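Local coordinates for protein carbohydrate binding module (Uncultured bacterium, PDB 2W3J) that probably binds uronic acid sugars as a calcium-containing, non-catalytic carbohydrate-binding module of family 35, at residues T52-I57 with R125-G130; L45-A50 with G104-K109; Q77-D82 with V95-P100. All blocks are in the same frame, centred on the assembly; numbering follows the deposited sequence.

Contact 1 of 3, residues T52-I57 with R125-G130; sequences TYTAQI and RVTGNG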
loop_
_atom_site.group_PDB
_atom_site.type_symbol
_atom_site.label_atom_id
_atom_site.label_comp_id
_atom_site.label_asym_id
_atom_site.label_seq_id
_atom_site.Cartn_x
_atom_site.Cartn_y
_atom_site.Cartn_z
ATOM N N THR A 52 -17.083 4.198 -4.273
ATOM C CA THR A 52 -16.150 3.860 -3.201
ATOM C C THR A 52 -15.853 2.376 -3.244
ATOM O O THR A 52 -16.779 1.551 -3.396
ATOM C CB THR A 52 -16.710 4.256 -1.830
ATOM O OG1 THR A 52 -16.827 5.680 -1.790
ATOM C CG2 THR A 52 -15.797 3.799 -0.696
ATOM N N TYR A 53 -14.561 2.037 -3.109
ATOM C CA TYR A 53 -14.104 0.646 -3.075
ATOM C C TYR A 53 -13.349 0.383 -1.789
ATOM O O TYR A 53 -12.765 1.311 -1.218
ATOM C CB TYR A 53 -13.170 0.388 -4.257
ATOM C CG TYR A 53 -13.836 0.524 -5.619
ATOM C CD1 TYR A 53 -14.346 -0.595 -6.280
ATOM C CD2 TYR A 53 -13.959 1.771 -6.241
ATOM C CE1 TYR A 53 -14.947 -0.471 -7.541
ATOM C CE2 TYR A 53 -14.560 1.902 -7.505
ATOM C CZ TYR A 53 -15.049 0.772 -8.135
ATOM O OH TYR A 53 -15.645 0.892 -9.376
ATOM N N THR A 54 -13.365 -0.860 -1.311
ATOM C CA THR A 54 -12.549 -1.236 -0.148
ATOM C C THR A 54 -11.191 -1.752 -0.625
ATOM O O THR A 54 -11.140 -2.664 -1.460
ATOM C CB THR A 54 -13.203 -2.348 0.661
ATOM O OG1 THR A 54 -14.519 -1.923 1.031
ATOM C CG2 THR A 54 -12.397 -2.622 1.907
ATOM N N ALA A 55 -10.110 -1.153 -0.107
ATOM C CA ALA A 55 -8.742 -1.635 -0.357
ATOM C C ALA A 55 -8.264 -2.308 0.922
ATOM O O ALA A 55 -8.665 -1.944 2.033
ATOM C CB ALA A 55 -7.809 -0.491 -0.714
ATOM N N GLN A 56 -7.456 -3.343 0.774
ATOM C CA GLN A 56 -6.839 -3.937 1.935
ATOM C C GLN A 56 -5.324 -3.958 1.755
ATOM O O GLN A 56 -4.819 -4.470 0.764
ATOM C CB GLN A 56 -7.340 -5.372 2.122
ATOM C CG GLN A 56 -6.700 -6.044 3.351
ATOM C CD GLN A 56 -7.333 -7.365 3.661
ATOM O OE1 GLN A 56 -8.355 -7.440 4.370
ATOM N NE2 GLN A 56 -6.751 -8.419 3.133
ATOM N N ILE A 57 -4.608 -3.415 2.731
ATOM C CA ILE A 57 -3.142 -3.373 2.670
ATOM C C ILE A 57 -2.598 -4.416 3.595
ATOM O O ILE A 57 -2.990 -4.481 4.761
ATOM C CB ILE A 57 -2.626 -1.973 3.102
ATOM C CG1 ILE A 57 -3.199 -0.919 2.144
ATOM C CG2 ILE A 57 -1.063 -1.937 3.055
ATOM C CD1 ILE A 57 -2.982 0.575 2.614
ATOM N N ARG A 125 -4.743 -4.792 -2.032
ATOM C CA ARG A 125 -5.816 -5.507 -2.732
ATOM C C ARG A 125 -7.009 -4.566 -2.819
ATOM O O ARG A 125 -7.486 -4.087 -1.794
ATOM C CB ARG A 125 -6.212 -6.745 -1.924
ATOM C CG ARG A 125 -7.254 -7.669 -2.601
ATOM C CD ARG A 125 -7.740 -8.718 -1.630
ATOM N NE ARG A 125 -6.667 -9.557 -1.105
ATOM C CZ ARG A 125 -6.244 -10.669 -1.696
ATOM N NH1 ARG A 125 -6.789 -11.061 -2.842
ATOM N NH2 ARG A 125 -5.267 -11.383 -1.152
ATOM N N VAL A 126 -7.481 -4.292 -4.035
ATOM C CA VAL A 126 -8.674 -3.460 -4.178
ATOM C C VAL A 126 -9.848 -4.368 -4.593
ATOM O O VAL A 126 -9.785 -5.024 -5.643
ATOM C CB VAL A 126 -8.433 -2.351 -5.215
ATOM C CG1 VAL A 126 -9.710 -1.460 -5.414
ATOM C CG2 VAL A 126 -7.200 -1.503 -4.784
ATOM N N THR A 127 -10.880 -4.413 -3.765
ATOM C CA THR A 127 -12.020 -5.285 -4.059
ATOM C C THR A 127 -13.101 -4.581 -4.863
ATOM O O THR A 127 -13.245 -3.359 -4.815
ATOM C CB THR A 127 -12.628 -5.906 -2.794
ATOM O OG1 THR A 127 -13.029 -4.873 -1.887
ATOM C CG2 THR A 127 -11.626 -6.813 -2.134
ATOM N N GLY A 128 -13.855 -5.368 -5.629
ATOM C CA GLY A 128 -14.893 -4.825 -6.502
ATOM C C GLY A 128 -14.670 -5.237 -7.945
ATOM O O GLY A 128 -13.548 -5.546 -8.357
ATOM N N ASN A 129 -15.746 -5.241 -8.731
ATOM C CA ASN A 129 -15.650 -5.629 -10.115
ATOM C C ASN A 129 -15.002 -4.522 -10.902
ATOM O O ASN A 129 -15.078 -3.359 -10.523
ATOM C CB ASN A 129 -17.048 -5.902 -10.706
ATOM C CG ASN A 129 -17.850 -6.892 -9.875
ATOM O OD1 ASN A 129 -17.343 -7.955 -9.481
ATOM N ND2 ASN A 129 -19.114 -6.559 -9.613
ATOM N N GLY A 130 -14.386 -4.883 -12.014
ATOM C CA GLY A 130 -13.901 -3.895 -12.953
ATOM C C GLY A 130 -12.645 -3.147 -12.519
ATOM O O GLY A 130 -12.381 -2.047 -12.992
HETATM O O HOH W 1 -14.641 -0.867 -11.348
HETATM O O HOH W 2 -15.058 -2.634 -2.835
#
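In the four-stranded antiparallel sheet of this beta-sandwich, strands 51-60 and 120-126 run side by side, and this contact joins part of that pairing to the chain that follows it. Q56 and R125 form the antiparallel hydrogen-bonded pair: Q56 N reaches R125 O at 2.7 Å, and R125 N returns a bond to Q56 O, both in the plane of the accepting carbonyl. A55 and V126 follow as the non-hydrogen-bonded pair, their side chains turned to the buried face, where V126 also meets F4 of strand 2-5.

Next to the A55-V126 pair, T54 O is gripped twice. T127 N donates to T54 O almost along the C=O axis, at 2.9 Å and 171° at the hydrogen. T127 OG1 donates to the same T54 O from the side, on a lone pair. This is possible because OG1 sits in the crowded position between the backbone N and the carbonyl carbon (chi1 57°). A water then continues the pattern, accepting from T54 N and donating to T127 O. T54 OG1 points elsewhere, to D98 of strand 93-101.

Y53 lies along the departing chain. Its CD1 edge comes 3.3 Å from T127 O, near the ring plane, and its CB packs on V126 CG1. G128 passes so close to this edge that a side chain there would strike CD1. At the ring's tip, Y53 OH bonds to S49 O and also accepts from a second water, which donates to N129 O at 2.7 Å.

Contact 2 of 3, residues L45-A50 with G104-K109; sequences LSAASA and GTNSIK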
loop_
_atom_site.group_PDB
_atom_site.type_symbol
_atom_site.label_atom_id
_atom_site.label_comp_id
_atom_site.label_asym_id
_atom_site.label_seq_id
_atom_site.Cartn_x
_atom_site.Cartn_y
_atom_site.Cartn_z
ATOM N N LEU A 45 -4.123 2.246 -10.997
ATOM C CA LEU A 45 -5.171 1.286 -11.320
ATOM C C LEU A 45 -6.239 1.908 -12.192
ATOM O O LEU A 45 -6.366 3.129 -12.256
ATOM C CB LEU A 45 -5.830 0.734 -10.048
ATOM C CG LEU A 45 -6.774 1.543 -9.152
ATOM C CD1 LEU A 45 -8.129 1.856 -9.798
ATOM C CD2 LEU A 45 -6.994 0.790 -7.853
ATOM N N SER A 46 -7.025 1.054 -12.832
ATOM C CA SER A 46 -8.194 1.516 -13.580
ATOM C C SER A 46 -9.436 0.964 -12.929
ATOM O O SER A 46 -9.449 -0.192 -12.491
ATOM C CB SER A 46 -8.139 1.026 -15.028
ATOM O OG SER A 46 -7.005 1.540 -15.686
ATOM N N ALA A 47 -10.486 1.787 -12.863
ATOM C CA ALA A 47 -11.786 1.383 -12.359
ATOM C C ALA A 47 -12.822 1.571 -13.490
ATOM O O ALA A 47 -12.787 2.568 -14.200
ATOM C CB ALA A 47 -12.185 2.205 -11.157
ATOM N N ALA A 48 -13.730 0.614 -13.640
ATOM C CA ALA A 48 -14.795 0.738 -14.660
ATOM C C ALA A 48 -15.827 1.823 -14.300
ATOM O O ALA A 48 -16.377 2.489 -15.179
ATOM C CB ALA A 48 -15.474 -0.606 -14.888
ATOM N N SER A 49 -16.108 2.022 -13.023
ATOM C CA SER A 49 -17.029 3.085 -12.675
ATOM C C SER A 49 -16.616 3.791 -11.407
ATOM O O SER A 49 -15.840 3.250 -10.604
ATOM C CB SER A 49 -18.457 2.555 -12.546
ATOM O OG SER A 49 -18.548 1.660 -11.463
ATOM N N ALA A 50 -17.131 5.005 -11.243
ATOM C CA ALA A 50 -16.829 5.820 -10.083
ATOM C C ALA A 50 -17.696 5.429 -8.899
ATOM O O ALA A 50 -18.926 5.500 -8.959
ATOM C CB ALA A 50 -16.996 7.292 -10.408
ATOM N N GLY A 104 -11.787 5.159 -15.013
ATOM C CA GLY A 104 -10.548 5.361 -15.762
ATOM C C GLY A 104 -9.373 5.206 -14.798
ATOM O O GLY A 104 -9.483 4.495 -13.812
ATOM N N THR A 105 -8.267 5.873 -15.091
ATOM C CA THR A 105 -7.025 5.697 -14.307
ATOM C C THR A 105 -7.065 6.453 -12.987
ATOM O O THR A 105 -7.521 7.606 -12.925
ATOM C CB THR A 105 -5.824 6.143 -15.138
ATOM O OG1 THR A 105 -5.776 5.352 -16.336
ATOM C CG2 THR A 105 -4.475 5.986 -14.352
ATOM N N ASN A 106 -6.569 5.808 -11.928
ATOM C CA ASN A 106 -6.541 6.390 -10.599
ATOM C C ASN A 106 -5.140 6.178 -10.037
ATOM O O ASN A 106 -4.488 5.203 -10.379
ATOM C CB ASN A 106 -7.494 5.671 -9.660
ATOM C CG ASN A 106 -8.958 5.935 -9.988
ATOM O OD1 ASN A 106 -9.594 6.800 -9.393
ATOM N ND2 ASN A 106 -9.491 5.171 -10.940
ATOM N N SER A 107 -4.684 7.080 -9.174
ATOM C CA SER A 107 -3.412 6.844 -8.477
ATOM C C SER A 107 -3.716 6.607 -7.003
ATOM O O SER A 107 -4.656 7.182 -6.437
ATOM C CB SER A 107 -2.460 8.036 -8.652
ATOM O OG SER A 107 -3.048 9.194 -8.088
ATOM N N ILE A 108 -2.918 5.742 -6.354
ATOM C CA ILE A 108 -3.031 5.526 -4.945
ATOM C C ILE A 108 -1.601 5.655 -4.420
ATOM O O ILE A 108 -0.685 5.116 -5.022
ATOM C CB ILE A 108 -3.520 4.103 -4.608
ATOM C CG1 ILE A 108 -4.936 3.861 -5.182
ATOM C CG2 ILE A 108 -3.499 3.904 -3.108
ATOM C CD1 ILE A 108 -5.492 2.473 -4.771
ATOM N N LYS A 109 -1.432 6.432 -3.349
ATOM C CA LYS A 109 -0.116 6.603 -2.749
ATOM C C LYS A 109 -0.243 6.383 -1.240
ATOM O O LYS A 109 -1.245 6.737 -0.601
ATOM C CB LYS A 109 0.462 7.996 -3.108
ATOM C CG LYS A 109 1.888 8.277 -2.619
ATOM C CD LYS A 109 2.362 9.682 -3.157
ATOM C CE LYS A 109 3.892 9.939 -2.950
ATOM N NZ LYS A 109 4.363 11.258 -3.587
HETATM O O HOH W 3 -7.790 3.591 -17.312
#
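Strands 40-47 and 104-112 meet here as antiparallel neighbours in the second sheet of the beta-sandwich, their short segments inclined at 132°. Four backbone bonds join them. L45 and N106 exchange two: N106 N to L45 O at 2.7 Å, nearly along the C=O axis, and L45 N to N106 O at 3.0 Å. A47 and G104 exchange the other pair, although A47 N approaches G104 O from 25° above the carbonyl plane. G104 has backbone angles that would press a CB against the preceding carbonyl oxygen.

The tight side carries L45, A47, N106 and I108. L45 has CG in the crowded position between N and the carbonyl carbon (chi1 72°), and its two methyls part company: CD1 lies against the CB and ND2 of N106, while CD2 meets I108 CD1 at 3.8 Å, the two side chains crossing obliquely. A47 CB also borders the N106 amide, whose buried OD1 accepts from K102 N. L101 of strand 93-101 packs on both L45 and N106.

The other face is looser and wetter. S46 and T105 form the non-hydrogen-bonded pair between the two bonded ones, with A134 lying against both side chains. Their hydroxyls stay 4.1 Å apart, OG to OG1, and a water spans them, 2.7 Å from S46 OG and 2.8 Å from T105 OG1.

Contact 3 of 3, residues Q77-D82 with V95-P100; sequences QIKTLD and VNVDIP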
loop_
_atom_site.group_PDB
_atom_site.type_symbol
_atom_site.label_atom_id
_atom_site.label_comp_id
_atom_site.label_asym_id
_atom_site.label_seq_id
_atom_site.Cartn_x
_atom_site.Cartn_y
_atom_site.Cartn_z
ATOM N N GLN A 77 -5.658 13.483 0.116
ATOM C CA GLN A 77 -5.534 12.686 1.348
ATOM C C GLN A 77 -6.855 12.113 1.798
ATOM O O GLN A 77 -7.830 12.841 2.040
ATOM C CB GLN A 77 -4.950 13.505 2.502
ATOM C CG GLN A 77 -3.606 14.073 2.195
ATOM C CD GLN A 77 -3.106 14.900 3.381
ATOM O OE1 GLN A 77 -3.265 14.503 4.549
ATOM N NE2 GLN A 77 -2.520 16.036 3.090
ATOM N N ILE A 78 -6.910 10.797 1.918
ATOM C CA ILE A 78 -8.162 10.143 2.240
ATOM C C ILE A 78 -8.269 9.796 3.706
ATOM O O ILE A 78 -9.280 10.078 4.356
ATOM C CB ILE A 78 -8.379 8.855 1.378
ATOM C CG1 ILE A 78 -8.356 9.184 -0.118
ATOM C CG2 ILE A 78 -9.657 8.130 1.782
ATOM C CD1 ILE A 78 -9.321 10.307 -0.518
ATOM N N LYS A 79 -7.243 9.162 4.261
ATOM C CA LYS A 79 -7.299 8.721 5.643
ATOM C C LYS A 79 -5.905 8.361 6.140
ATOM O O LYS A 79 -5.057 7.928 5.358
ATOM C CB LYS A 79 -8.197 7.492 5.787
ATOM C CG LYS A 79 -8.424 7.125 7.238
ATOM C CD LYS A 79 -9.374 5.986 7.407
ATOM C CE LYS A 79 -9.441 5.593 8.865
ATOM N NZ LYS A 79 -10.410 4.487 9.087
ATOM N N THR A 80 -5.681 8.531 7.437
ATOM C CA THR A 80 -4.410 8.126 8.042
ATOM C C THR A 80 -4.659 6.841 8.759
ATOM O O THR A 80 -5.621 6.739 9.508
ATOM C CB THR A 80 -3.877 9.172 9.032
ATOM O OG1 THR A 80 -3.603 10.361 8.298
ATOM C CG2 THR A 80 -2.560 8.667 9.664
ATOM N N LEU A 81 -3.822 5.834 8.480
ATOM C CA LEU A 81 -3.939 4.521 9.072
ATOM C C LEU A 81 -2.787 4.346 10.054
ATOM O O LEU A 81 -1.724 4.914 9.862
ATOM C CB LEU A 81 -3.846 3.423 7.992
ATOM C CG LEU A 81 -4.909 3.461 6.882
ATOM C CD1 LEU A 81 -4.734 2.290 5.892
ATOM C CD2 LEU A 81 -6.263 3.429 7.519
ATOM N N ASP A 82 -3.014 3.563 11.091
ATOM C CA ASP A 82 -2.063 3.432 12.201
ATOM C C ASP A 82 -0.877 2.488 11.875
ATOM O O ASP A 82 0.262 2.782 12.232
ATOM C CB ASP A 82 -2.803 2.880 13.413
ATOM C CG ASP A 82 -2.034 3.068 14.711
ATOM O OD1 ASP A 82 -1.547 4.205 14.966
ATOM O OD2 ASP A 82 -1.913 2.061 15.481
ATOM N N VAL A 95 -4.998 -4.153 6.949
ATOM C CA VAL A 95 -5.853 -3.041 7.338
ATOM C C VAL A 95 -6.715 -2.708 6.138
ATOM O O VAL A 95 -6.232 -2.695 5.009
ATOM C CB VAL A 95 -5.049 -1.810 7.815
ATOM C CG1 VAL A 95 -4.027 -1.323 6.776
ATOM C CG2 VAL A 95 -6.009 -0.650 8.234
ATOM N N ASN A 96 -7.994 -2.453 6.382
ATOM C CA ASN A 96 -8.913 -2.091 5.299
ATOM C C ASN A 96 -9.104 -0.582 5.258
ATOM O O ASN A 96 -9.064 0.086 6.293
ATOM C CB ASN A 96 -10.279 -2.763 5.500
ATOM C CG ASN A 96 -10.248 -4.245 5.226
ATOM O OD1 ASN A 96 -9.386 -4.746 4.495
ATOM N ND2 ASN A 96 -11.191 -4.965 5.805
ATOM N N VAL A 97 -9.281 -0.033 4.065
ATOM C CA VAL A 97 -9.562 1.389 3.944
ATOM C C VAL A 97 -10.470 1.583 2.731
ATOM O O VAL A 97 -10.246 0.988 1.664
ATOM C CB VAL A 97 -8.263 2.218 3.840
ATOM C CG1 VAL A 97 -7.447 1.817 2.616
ATOM C CG2 VAL A 97 -8.539 3.716 3.819
ATOM N N ASP A 98 -11.512 2.395 2.899
ATOM C CA ASP A 98 -12.383 2.727 1.778
ATOM C C ASP A 98 -11.820 3.886 0.974
ATOM O O ASP A 98 -11.412 4.924 1.532
ATOM C CB ASP A 98 -13.795 3.031 2.267
ATOM C CG ASP A 98 -14.517 1.772 2.765
ATOM O OD1 ASP A 98 -14.065 0.648 2.445
ATOM O OD2 ASP A 98 -15.529 1.905 3.494
ATOM N N ILE A 99 -11.788 3.725 -0.335
ATOM C CA ILE A 99 -11.227 4.755 -1.182
ATOM C C ILE A 99 -12.160 5.120 -2.354
ATOM O O ILE A 99 -12.730 4.231 -3.009
ATOM C CB ILE A 99 -9.835 4.346 -1.713
ATOM C CG1 ILE A 99 -9.909 3.042 -2.517
ATOM C CG2 ILE A 99 -8.853 4.147 -0.555
ATOM C CD1 ILE A 99 -8.591 2.718 -3.281
ATOM N N PRO A 100 -12.314 6.426 -2.617
ATOM C CA PRO A 100 -13.105 6.872 -3.758
ATOM C C PRO A 100 -12.294 6.773 -5.030
ATOM O O PRO A 100 -11.223 7.361 -5.140
ATOM C CB PRO A 100 -13.414 8.346 -3.421
ATOM C CG PRO A 100 -12.197 8.798 -2.584
ATOM C CD PRO A 100 -11.821 7.552 -1.783
HETATM O O HOH W 4 -9.748 2.438 7.442
#
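L81 sets its CD1 methyl over the fork of V95, 3.8 Å from CG1 and 4.0 Å from CG2, the two side chains crossing obliquely. With CG anti to the carbonyl carbon (chi1 -60°) and the chain extended beyond it, L81 drives this methyl between the strands, so that it also meets V97 CB at 4.1 Å. V95 and V97 present themselves alike: each holds CG1 in the crowded position between N and the carbonyl carbon. This is face-to-face packing in a beta-sandwich, with no direct hydrogen bond between the segments and their strand axes 7.8 Å apart and nearly antiparallel.

At the opposite end of the contact, I78 and P100 reach tip to tip. I78 CD1 touches the proline ring at CG, 3.8 Å away, and at CD, while its other branch, CG2, rests 3.7 Å from D98 O. An alanine here would remove CG1, CG2 and CD1, and would probably leave P100 and the D98 carbonyl without their apolar cover from strand 76-81.

I78 and K79 both face V71 of strand 69-73, a classic beta bulge, and both direct their CB toward strand 93-101. K79 lies with CG anti to the backbone N and every later torsion extended, which carries NZ along the outside of the gap to a water. NZ donates to that water at 2.7 Å, and the water donates to N96 O, so a water links the two strands at the rim, whereas L81 closes the gap with apolar groups.

Around this packing, I57 of strand 51-60 touches both L81 and V95, V71 backs L81 within its own sheet, and V73 of strand 69-73 meets I78 and I99, joining strands 76-81 and 93-101 to their neighbours in the two sheets.

In the fold
From the N terminus, the chain passes through strand 40-47, whose end opens contact 2, and then strand 51-60, which opens contact 1. Contact 3 opens at 77-82 and closes first, at 95-100, spanning a short loop nested inside both of the longer ones. Contact 2 closes next at 104-109 and contact 1 last at 125-130, so these two cross. Contact 1 lies in the four-stranded sheet, contact 2 in the other, and contact 3 spans the gap between them. V126 CG2 meets L45 CD2 between contacts 1 and 2, I108 CD1 meets I99 CD1 between contacts 2 and 3, and strands 51-60 and 93-101 pair directly.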